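Local coordinates for E1 (Kluyveromyces marxianus, PDB 3VX6), which acts as an E1-like enzyme that activates the ubiquitin-like proteins ATG12 and ATG8 for the two conjugation systems of autophagy, at residues Ala12-Phe23 against Thr54-Asp64; Lys132-Ile140 against Leu270-Ser278. All coordinates share one frame; numbering follows the deposited sequence.

Interaction 1: residues Ala12-Phe23 against Thr54-Asp64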
loop_
_atom_site.group_PDB
_atom_site.type_symbol
_atom_site.label_atom_id
_atom_site.label_comp_id
_atom_site.label_asym_id
_atom_site.label_seq_id
_atom_site.Cartn_x
_atom_site.Cartn_y
_atom_site.Cartn_z
ATOM N N ALA A 12 -9.118 -2.660 6.341
ATOM C CA ALA A 12 -9.882 -2.164 5.207
ATOM C C ALA A 12 -9.047 -2.334 3.954
ATOM O O ALA A 12 -7.818 -2.360 4.020
ATOM C CB ALA A 12 -10.215 -0.689 5.398
ATOM N N PRO A 13 -9.700 -2.484 2.798
ATOM C CA PRO A 13 -8.885 -2.628 1.594
ATOM C C PRO A 13 -7.985 -1.407 1.673
ATOM O O PRO A 13 -8.464 -0.315 1.972
ATOM C CB PRO A 13 -9.916 -2.542 0.469
ATOM C CG PRO A 13 -11.017 -1.696 1.074
ATOM C CD PRO A 13 -11.118 -2.277 2.458
ATOM N N SER A 14 -6.691 -1.591 1.440
ATOM C CA SER A 14 -5.723 -0.500 1.549
ATOM C C SER A 14 -5.895 0.718 0.633
ATOM O O SER A 14 -5.230 1.736 0.833
ATOM C CB SER A 14 -4.304 -1.056 1.376
ATOM O OG SER A 14 -3.953 -1.953 2.420
ATOM N N PHE A 15 -6.789 0.632 -0.346
ATOM C CA PHE A 15 -6.984 1.731 -1.285
ATOM C C PHE A 15 -8.172 1.434 -2.183
ATOM O O PHE A 15 -8.651 0.298 -2.263
ATOM C CB PHE A 15 -5.778 1.839 -2.205
ATOM C CG PHE A 15 -5.681 0.679 -3.169
ATOM C CD1 PHE A 15 -5.450 -0.615 -2.696
ATOM C CD2 PHE A 15 -5.948 0.853 -4.526
ATOM C CE1 PHE A 15 -5.496 -1.715 -3.555
ATOM C CE2 PHE A 15 -5.995 -0.244 -5.389
ATOM C CZ PHE A 15 -5.770 -1.528 -4.904
ATOM N N GLN A 16 -8.623 2.478 -2.866
ATOM C CA GLN A 16 -9.693 2.382 -3.851
ATOM C C GLN A 16 -9.081 3.068 -5.065
ATOM O O GLN A 16 -8.668 4.228 -4.995
ATOM C CB GLN A 16 -10.952 3.124 -3.410
ATOM C CG GLN A 16 -12.017 3.167 -4.493
ATOM C CD GLN A 16 -13.397 3.528 -3.964
ATOM O OE1 GLN A 16 -14.321 3.787 -4.737
ATOM N NE2 GLN A 16 -13.544 3.537 -2.642
ATOM N N SER A 17 -8.985 2.342 -6.169
ATOM C CA SER A 17 -8.386 2.917 -7.354
ATOM C C SER A 17 -9.299 3.936 -8.013
ATOM O O SER A 17 -10.534 3.880 -7.914
ATOM C CB SER A 17 -8.011 1.827 -8.364
ATOM O OG SER A 17 -9.150 1.228 -8.949
ATOM N N PHE A 18 -8.664 4.891 -8.666
ATOM C CA PHE A 18 -9.369 5.925 -9.389
ATOM C C PHE A 18 -8.536 6.185 -10.593
ATOM O O PHE A 18 -7.623 7.014 -10.565
ATOM C CB PHE A 18 -9.503 7.189 -8.557
ATOM C CG PHE A 18 -10.729 7.204 -7.725
ATOM C CD1 PHE A 18 -11.967 7.429 -8.317
ATOM C CD2 PHE A 18 -10.666 6.917 -6.371
ATOM C CE1 PHE A 18 -13.129 7.365 -7.578
ATOM C CE2 PHE A 18 -11.819 6.849 -5.620
ATOM C CZ PHE A 18 -13.061 7.073 -6.223
ATOM N N VAL A 19 -8.826 5.437 -11.648
ATOM C CA VAL A 19 -8.073 5.601 -12.867
ATOM C C VAL A 19 -8.859 6.446 -13.858
ATOM O O VAL A 19 -9.781 5.973 -14.529
ATOM C CB VAL A 19 -7.699 4.234 -13.475
ATOM C CG1 VAL A 19 -7.041 3.371 -12.417
ATOM C CG2 VAL A 19 -8.926 3.537 -14.011
ATOM N N ASP A 20 -8.500 7.722 -13.910
ATOM C CA ASP A 20 -9.128 8.638 -14.840
ATOM C C ASP A 20 -8.777 8.089 -16.220
ATOM O O ASP A 20 -7.707 7.493 -16.399
ATOM C CB ASP A 20 -8.550 10.049 -14.678
ATOM C CG ASP A 20 -9.264 11.075 -15.540
ATOM O OD1 ASP A 20 -9.282 10.909 -16.782
ATOM O OD2 ASP A 20 -9.814 12.047 -14.975
ATOM N N SER A 21 -9.672 8.277 -17.188
ATOM C CA SER A 21 -9.410 7.791 -18.537
ATOM C C SER A 21 -8.051 8.320 -18.985
ATOM O O SER A 21 -7.388 7.706 -19.820
ATOM C CB SER A 21 -10.505 8.250 -19.506
ATOM O OG SER A 21 -10.454 9.647 -19.724
ATOM N N SER A 22 -7.632 9.436 -18.392
ATOM C CA SER A 22 -6.354 10.058 -18.718
ATOM C C SER A 22 -5.160 9.186 -18.358
ATOM O O SER A 22 -4.040 9.451 -18.801
ATOM C CB SER A 22 -6.220 11.401 -18.009
ATOM O OG SER A 22 -6.014 11.238 -16.625
ATOM N N PHE A 23 -5.391 8.162 -17.540
ATOM C CA PHE A 23 -4.329 7.247 -17.138
ATOM C C PHE A 23 -4.112 6.231 -18.234
ATOM O O PHE A 23 -2.980 5.906 -18.573
ATOM C CB PHE A 23 -4.701 6.509 -15.861
ATOM C CG PHE A 23 -3.720 5.440 -15.481
ATOM C CD1 PHE A 23 -3.912 4.128 -15.889
ATOM C CD2 PHE A 23 -2.599 5.749 -14.714
ATOM C CE1 PHE A 23 -3.008 3.141 -15.539
ATOM C CE2 PHE A 23 -1.690 4.769 -14.357
ATOM C CZ PHE A 23 -1.892 3.460 -14.768
ATOM N N THR A 54 -11.306 8.744 -0.266
ATOM C CA THR A 54 -12.478 8.372 -1.050
ATOM C C THR A 54 -13.048 7.127 -0.411
ATOM O O THR A 54 -12.348 6.116 -0.281
ATOM C CB THR A 54 -12.127 8.021 -2.502
ATOM O OG1 THR A 54 -13.311 7.553 -3.169
ATOM C CG2 THR A 54 -11.068 6.913 -2.544
ATOM N N SER A 55 -14.317 7.188 -0.027
ATOM C CA SER A 55 -14.943 6.053 0.628
ATOM C C SER A 55 -14.062 5.548 1.781
ATOM O O SER A 55 -13.894 4.344 1.972
ATOM C CB SER A 55 -15.209 4.924 -0.373
ATOM O OG SER A 55 -16.265 5.263 -1.253
ATOM N N ASN A 56 -13.475 6.487 2.522
ATOM C CA ASN A 56 -12.660 6.164 3.690
ATOM C C ASN A 56 -11.322 5.474 3.505
ATOM O O ASN A 56 -10.606 5.265 4.482
ATOM C CB ASN A 56 -13.491 5.338 4.674
ATOM C CG ASN A 56 -14.688 6.090 5.172
ATOM O OD1 ASN A 56 -14.545 7.164 5.766
ATOM N ND2 ASN A 56 -15.880 5.547 4.927
ATOM N N VAL A 57 -10.986 5.075 2.287
ATOM C CA VAL A 57 -9.699 4.443 2.085
ATOM C C VAL A 57 -8.864 5.359 1.220
ATOM O O VAL A 57 -9.396 6.181 0.466
ATOM C CB VAL A 57 -9.808 3.047 1.414
ATOM C CG1 VAL A 57 -10.495 2.082 2.352
ATOM C CG2 VAL A 57 -10.550 3.141 0.096
ATOM N N LEU A 58 -7.547 5.238 1.353
ATOM C CA LEU A 58 -6.649 6.059 0.574
ATOM C C LEU A 58 -7.130 5.950 -0.848
ATOM O O LEU A 58 -7.556 4.881 -1.292
ATOM C CB LEU A 58 -5.220 5.531 0.658
ATOM C CG LEU A 58 -4.252 6.231 -0.292
ATOM C CD1 LEU A 58 -4.041 7.658 0.179
ATOM C CD2 LEU A 58 -2.943 5.475 -0.347
ATOM N N ALA A 59 -7.086 7.063 -1.560
ATOM C CA ALA A 59 -7.513 7.043 -2.939
ATOM C C ALA A 59 -6.269 7.040 -3.766
ATOM O O ALA A 59 -5.449 7.962 -3.674
ATOM C CB ALA A 59 -8.341 8.270 -3.269
ATOM N N ILE A 60 -6.100 5.975 -4.535
ATOM C CA ILE A 60 -4.970 5.894 -5.435
ATOM C C ILE A 60 -5.572 6.513 -6.692
ATOM O O ILE A 60 -6.337 5.864 -7.408
ATOM C CB ILE A 60 -4.537 4.420 -5.725
ATOM C CG1 ILE A 60 -3.850 3.813 -4.494
ATOM C CG2 ILE A 60 -3.618 4.368 -6.949
ATOM C CD1 ILE A 60 -2.569 4.497 -4.091
ATOM N N SER A 61 -5.282 7.788 -6.922
ATOM C CA SER A 61 -5.798 8.450 -8.109
ATOM C C SER A 61 -4.741 8.457 -9.196
ATOM O O SER A 61 -3.750 9.187 -9.141
ATOM C CB SER A 61 -6.262 9.866 -7.791
ATOM O OG SER A 61 -7.596 9.838 -7.326
ATOM N N LEU A 62 -4.972 7.604 -10.178
ATOM C CA LEU A 62 -4.075 7.454 -11.292
ATOM C C LEU A 62 -4.624 8.242 -12.461
ATOM O O LEU A 62 -5.620 7.867 -13.063
ATOM C CB LEU A 62 -3.952 5.973 -11.657
ATOM C CG LEU A 62 -3.398 5.070 -10.559
ATOM C CD1 LEU A 62 -3.326 3.638 -11.052
ATOM C CD2 LEU A 62 -2.031 5.563 -10.158
ATOM N N ARG A 63 -3.974 9.356 -12.755
ATOM C CA ARG A 63 -4.372 10.204 -13.860
ATOM C C ARG A 63 -3.241 9.996 -14.842
ATOM O O ARG A 63 -2.494 9.031 -14.733
ATOM C CB ARG A 63 -4.409 11.669 -13.420
ATOM C CG ARG A 63 -4.912 11.880 -11.998
ATOM C CD ARG A 63 -4.718 13.322 -11.525
ATOM N NE ARG A 63 -4.924 13.469 -10.080
ATOM C CZ ARG A 63 -6.049 13.150 -9.432
ATOM N NH1 ARG A 63 -7.093 12.654 -10.091
ATOM N NH2 ARG A 63 -6.137 13.338 -8.118
ATOM N N ASP A 64 -3.103 10.903 -15.795
ATOM C CA ASP A 64 -2.031 10.786 -16.761
ATOM C C ASP A 64 -0.688 11.100 -16.111
ATOM O O ASP A 64 0.358 10.649 -16.583
ATOM C CB ASP A 64 -2.291 11.709 -17.958
ATOM C CG ASP A 64 -2.947 13.023 -17.564
ATOM O OD1 ASP A 64 -3.390 13.753 -18.478
ATOM O OD2 ASP A 64 -3.022 13.334 -16.358
#
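Over one face of the Phe23 ring lies Leu62 CD1, 4.2 Å from the ring centroid, a CH-pi contact, while the carbonyl oxygen of Arg63 sits at the ring edge, in its plane, 3.3 Å from Phe23 CD2. The two side chains run side by side in the same direction, because Phe23 carries CG anti to the backbone N (chi1 173°), which turns the ring back along Leu62; Phe67 stacks on the same ring. Phe18 is handled differently: its CE2-CZ edge is directed at Thr54, whose OG1 lies close to the ring plane, and Ala59 CB and Ser61 OG approach obliquely. Ile60 CG1 comes at the Phe15 ring at a slant, 3.6 Å from Phe15 CD2.

The backbones pair in parallel register. Gln16 N donates to Leu58 O at 3.1 Å, Phe18 N to Ile60 O at 2.8 Å and Asp20 N to Leu62 O at 3.0 Å; Ile60 N and Leu62 N return bonds to Gln16 O and Phe18 O. Val57, the last residue of the type I' turn that starts at Thr54, packs CG2 on Gln16 CB (3.5 Å). An alanine in place of Phe23 would lose the ring and is likely to leave Leu62 CD1 and Phe67 without their aromatic partner.

Alternation sorts the side chains: Gln16, Phe18, Ala59 and Ser61 project from one face, Ser17, Val19, Ile60 and Leu62 from the other. The latter pack against strands 40-47, 123-130 and 135-144, with Phe123 and Met125 meeting Leu62. This is a two-stranded parallel beta sheet laid on a larger mixed sheet, with strand 16-19 leading into helix 21-33, in the N-terminal domain of ATG7.

Interaction 2: residues Lys132-Ile140 against Leu270-Ser278; sequences KKYKFYYWI and LAPKSIDLS
Lys273 reaches across the phenol ring of Tyr138, and can be followed atom by atom. Its CB stands over one face of the ring, 3.7 Å from the centroid and 24° off the normal, in a CH-pi contact. CG passes near Tyr138 O, CD lies 3.8 Å from Tyr138 OH, and a bend about CG-CD (chi3 82°) keeps CE near that hydroxyl. From there NZ leads away from the ring to a weak hydrogen bond with Ser17 OG and a long, weak ion pair with Glu263. The first carbon of the lysine thus covers the ring face and the later ones run past its hydroxyl end, while the ammonium group finds weak partners farther on. At the edge of the same ring, in plane, sits Ile275 CG2, 3.7 Å from Tyr138 CE1, and Phe24 meets Tyr138 edge-to-face.

Neighbouring aromatics repeat the theme. The Trp139 indole lies under the Ala271-Pro272 peptide link, Ala271 C and Pro272 N being over its centre, and Pro272 CD is 4.1 Å from the centroid of the six-membered ring. Trp139 NE1 is hydrogen-bonded to Glu263 O, which probably helps to fix the turn of the indole. On the face opposite Tyr138, Ser274 CB rests off-centre on the Tyr137 ring. Asp276 lies alongside Lys135, its OD1 4.4 Å from Lys135 NZ, beyond salt-bridge distance.

Backbone bonds hold the register: Ile275 N donates to Phe136 O at 3.0 Å and Phe136 N to Ile275 O at 3.3 Å, while Lys273 N donates to Tyr138 O (2.6 Å). Phe136-Ile275 and Tyr138-Lys273 are hydrogen-bonded pairs, Tyr137-Ser274 the non-hydrogen-bonded pair between them. The result is an antiparallel pairing in which the short strand 273-275, near the C-terminal end of the chain, joins strand 135-144 of the mixed sheet.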
loop_
_atom_site.group_PDB
_atom_site.type_symbol
_atom_site.label_atom_id
_atom_site.label_comp_id
_atom_site.label_asym_id
_atom_site.label_seq_id
_atom_site.Cartn_x
_atom_site.Cartn_y
_atom_site.Cartn_z
ATOM N N LYS A 132 -7.170 -1.615 -29.494
ATOM C CA LYS A 132 -7.918 -1.946 -30.705
ATOM C C LYS A 132 -9.402 -1.708 -30.450
ATOM O O LYS A 132 -9.970 -0.712 -30.897
ATOM C CB LYS A 132 -7.691 -3.415 -31.089
ATOM C CG LYS A 132 -8.579 -3.934 -32.224
ATOM C CD LYS A 132 -8.468 -5.451 -32.347
ATOM C CE LYS A 132 -9.366 -6.006 -33.445
ATOM N NZ LYS A 132 -9.220 -7.490 -33.580
ATOM N N LYS A 133 -10.022 -2.630 -29.718
ATOM C CA LYS A 133 -11.438 -2.545 -29.387
ATOM C C LYS A 133 -11.652 -1.418 -28.372
ATOM O O LYS A 133 -12.751 -1.229 -27.845
ATOM C CB LYS A 133 -11.893 -3.896 -28.832
ATOM C CG LYS A 133 -11.435 -5.053 -29.719
ATOM C CD LYS A 133 -11.689 -6.436 -29.132
ATOM C CE LYS A 133 -11.027 -7.502 -30.013
ATOM N NZ LYS A 133 -11.343 -8.902 -29.616
ATOM N N TYR A 134 -10.573 -0.671 -28.134
ATOM C CA TYR A 134 -10.521 0.461 -27.210
ATOM C C TYR A 134 -11.162 0.178 -25.839
ATOM O O TYR A 134 -12.058 0.888 -25.383
ATOM C CB TYR A 134 -11.146 1.693 -27.870
ATOM C CG TYR A 134 -10.703 2.985 -27.234
ATOM C CD1 TYR A 134 -11.088 3.303 -25.933
ATOM C CD2 TYR A 134 -9.870 3.877 -27.909
ATOM C CE1 TYR A 134 -10.662 4.475 -25.310
ATOM C CE2 TYR A 134 -9.431 5.064 -27.287
ATOM C CZ TYR A 134 -9.837 5.347 -25.982
ATOM O OH TYR A 134 -9.417 6.480 -25.323
ATOM N N LYS A 135 -10.672 -0.874 -25.189
ATOM C CA LYS A 135 -11.161 -1.298 -23.884
ATOM C C LYS A 135 -9.929 -1.557 -23.027
ATOM O O LYS A 135 -8.974 -2.185 -23.476
ATOM C CB LYS A 135 -11.981 -2.582 -24.024
ATOM C CG LYS A 135 -13.064 -2.509 -25.094
ATOM C CD LYS A 135 -13.678 -3.875 -25.381
ATOM C CE LYS A 135 -14.663 -3.809 -26.551
ATOM N NZ LYS A 135 -15.177 -5.158 -26.938
ATOM N N PHE A 136 -9.955 -1.074 -21.791
ATOM C CA PHE A 136 -8.816 -1.233 -20.898
ATOM C C PHE A 136 -9.104 -2.066 -19.676
ATOM O O PHE A 136 -9.749 -1.602 -18.752
ATOM C CB PHE A 136 -8.321 0.135 -20.463
ATOM C CG PHE A 136 -7.901 0.990 -21.601
ATOM C CD1 PHE A 136 -6.554 1.115 -21.936
ATOM C CD2 PHE A 136 -8.854 1.629 -22.387
ATOM C CE1 PHE A 136 -6.161 1.862 -23.038
ATOM C CE2 PHE A 136 -8.471 2.377 -23.490
ATOM C CZ PHE A 136 -7.120 2.494 -23.817
ATOM N N TYR A 137 -8.602 -3.296 -19.679
ATOM C CA TYR A 137 -8.775 -4.210 -18.566
ATOM C C TYR A 137 -7.625 -3.976 -17.582
ATOM O O TYR A 137 -6.467 -3.915 -17.982
ATOM C CB TYR A 137 -8.734 -5.646 -19.080
ATOM C CG TYR A 137 -9.695 -5.907 -20.221
ATOM C CD1 TYR A 137 -10.839 -6.688 -20.037
ATOM C CD2 TYR A 137 -9.480 -5.343 -21.485
ATOM C CE1 TYR A 137 -11.748 -6.901 -21.084
ATOM C CE2 TYR A 137 -10.385 -5.547 -22.538
ATOM C CZ TYR A 137 -11.513 -6.324 -22.327
ATOM O OH TYR A 137 -12.416 -6.497 -23.345
ATOM N N TYR A 138 -7.929 -3.814 -16.301
ATOM C CA TYR A 138 -6.866 -3.620 -15.329
ATOM C C TYR A 138 -7.227 -4.143 -13.963
ATOM O O TYR A 138 -8.392 -4.399 -13.656
ATOM C CB TYR A 138 -6.485 -2.157 -15.194
ATOM C CG TYR A 138 -7.588 -1.285 -14.682
ATOM C CD1 TYR A 138 -8.700 -1.020 -15.470
ATOM C CD2 TYR A 138 -7.500 -0.679 -13.425
ATOM C CE1 TYR A 138 -9.699 -0.172 -15.034
ATOM C CE2 TYR A 138 -8.497 0.180 -12.971
ATOM C CZ TYR A 138 -9.597 0.429 -13.787
ATOM O OH TYR A 138 -10.602 1.280 -13.382
ATOM N N TRP A 139 -6.197 -4.293 -13.142
ATOM C CA TRP A 139 -6.367 -4.795 -11.805
ATOM C C TRP A 139 -5.265 -4.239 -10.931
ATOM O O TRP A 139 -4.077 -4.445 -11.197
ATOM C CB TRP A 139 -6.293 -6.310 -11.820
ATOM C CG TRP A 139 -7.059 -6.930 -10.721
ATOM C CD1 TRP A 139 -7.585 -6.305 -9.628
ATOM C CD2 TRP A 139 -7.417 -8.308 -10.607
ATOM N NE1 TRP A 139 -8.251 -7.208 -8.844
ATOM C CE2 TRP A 139 -8.164 -8.447 -9.422
ATOM C CE3 TRP A 139 -7.176 -9.441 -11.394
ATOM C CZ2 TRP A 139 -8.677 -9.674 -9.001
ATOM C CZ3 TRP A 139 -7.687 -10.661 -10.974
ATOM C CH2 TRP A 139 -8.429 -10.767 -9.788
ATOM N N ILE A 140 -5.658 -3.523 -9.886
ATOM C CA ILE A 140 -4.681 -2.949 -8.985
ATOM C C ILE A 140 -4.693 -3.721 -7.685
ATOM O O ILE A 140 -5.724 -4.271 -7.284
ATOM C CB ILE A 140 -4.984 -1.473 -8.694
ATOM C CG1 ILE A 140 -5.040 -0.690 -10.007
ATOM C CG2 ILE A 140 -3.914 -0.895 -7.782
ATOM C CD1 ILE A 140 -5.330 0.795 -9.845
ATOM N N LEU A 270 -13.479 -9.963 -6.768
ATOM C CA LEU A 270 -12.077 -10.069 -7.171
ATOM C C LEU A 270 -11.948 -10.360 -8.650
ATOM O O LEU A 270 -11.859 -11.511 -9.075
ATOM C CB LEU A 270 -11.346 -11.162 -6.385
ATOM C CG LEU A 270 -10.711 -10.746 -5.051
ATOM C CD1 LEU A 270 -10.069 -11.954 -4.403
ATOM C CD2 LEU A 270 -9.674 -9.652 -5.278
ATOM N N ALA A 271 -11.926 -9.293 -9.430
ATOM C CA ALA A 271 -11.818 -9.407 -10.867
ATOM C C ALA A 271 -11.301 -8.096 -11.450
ATOM O O ALA A 271 -11.405 -7.025 -10.828
ATOM C CB ALA A 271 -13.178 -9.742 -11.457
ATOM N N PRO A 272 -10.726 -8.167 -12.651
ATOM C CA PRO A 272 -10.198 -6.975 -13.312
ATOM C C PRO A 272 -11.310 -5.954 -13.546
ATOM O O PRO A 272 -12.486 -6.309 -13.591
ATOM C CB PRO A 272 -9.657 -7.523 -14.625
ATOM C CG PRO A 272 -9.309 -8.945 -14.287
ATOM C CD PRO A 272 -10.461 -9.378 -13.441
ATOM N N LYS A 273 -10.928 -4.687 -13.670
ATOM C CA LYS A 273 -11.873 -3.622 -13.952
ATOM C C LYS A 273 -11.624 -3.321 -15.425
ATOM O O LYS A 273 -10.476 -3.239 -15.853
ATOM C CB LYS A 273 -11.569 -2.384 -13.107
ATOM C CG LYS A 273 -11.581 -2.655 -11.621
ATOM C CD LYS A 273 -11.307 -1.413 -10.788
ATOM C CE LYS A 273 -12.552 -0.573 -10.594
ATOM N NZ LYS A 273 -12.367 0.423 -9.491
ATOM N N SER A 274 -12.683 -3.192 -16.214
ATOM C CA SER A 274 -12.503 -2.899 -17.628
ATOM C C SER A 274 -13.264 -1.655 -18.006
ATOM O O SER A 274 -14.488 -1.605 -17.905
ATOM C CB SER A 274 -13.003 -4.046 -18.499
ATOM O OG SER A 274 -14.392 -4.278 -18.281
ATOM N N ILE A 275 -12.541 -0.641 -18.436
ATOM C CA ILE A 275 -13.206 0.571 -18.826
ATOM C C ILE A 275 -13.167 0.750 -20.332
ATOM O O ILE A 275 -12.169 1.173 -20.920
ATOM C CB ILE A 275 -12.608 1.760 -18.090
ATOM C CG1 ILE A 275 -11.158 2.024 -18.572
ATOM C CG2 ILE A 275 -12.649 1.475 -16.538
ATOM C CD1 ILE A 275 -10.746 3.541 -18.501
ATOM N N ASP A 276 -14.281 0.361 -20.944
ATOM C CA ASP A 276 -14.468 0.408 -22.397
ATOM C C ASP A 276 -14.874 1.822 -22.845
ATOM O O ASP A 276 -16.034 2.100 -23.132
ATOM C CB ASP A 276 -15.529 -0.626 -22.806
ATOM C CG ASP A 276 -15.875 -0.584 -24.289
ATOM O OD1 ASP A 276 -16.555 -1.519 -24.793
ATOM O OD2 ASP A 276 -15.472 0.382 -24.940
ATOM N N LEU A 277 -13.888 2.712 -22.903
ATOM C CA LEU A 277 -14.078 4.097 -23.339
ATOM C C LEU A 277 -14.348 4.093 -24.831
ATOM O O LEU A 277 -13.503 4.516 -25.610
ATOM C CB LEU A 277 -12.824 4.915 -23.094
ATOM C CG LEU A 277 -12.498 5.440 -21.700
ATOM C CD1 LEU A 277 -11.219 6.329 -21.837
ATOM C CD2 LEU A 277 -13.685 6.282 -21.172
ATOM N N SER A 278 -15.533 3.612 -25.200
ATOM C CA SER A 278 -15.953 3.524 -26.582
ATOM C C SER A 278 -17.476 3.465 -26.610
ATOM O O SER A 278 -18.071 2.665 -27.321
ATOM C CB SER A 278 -15.331 2.278 -27.219
ATOM O OG SER A 278 -15.459 2.357 -28.620
#

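How the interactions relate
Interaction 1 closes early in the chain, before interaction 2 opens, and their centres lie about 15 Å apart on the same side of the chain's centre. The small parallel sheet of 16-19 and 59-62 packs on the mixed sheet to which strand 135-144 belongs: Phe15 and Ser17 touch Ile140, and Val19 touches Tyr138. Helix 21-33, which begins within interaction 1, covers the other contact too, with Ser21 on Leu277 and Phe24 on Phe136 and Ile275. The mid-chain strand 135-144 thus meets both the early parallel pair and a strand near the C-terminal end, all in the N-terminal domain of ATG7.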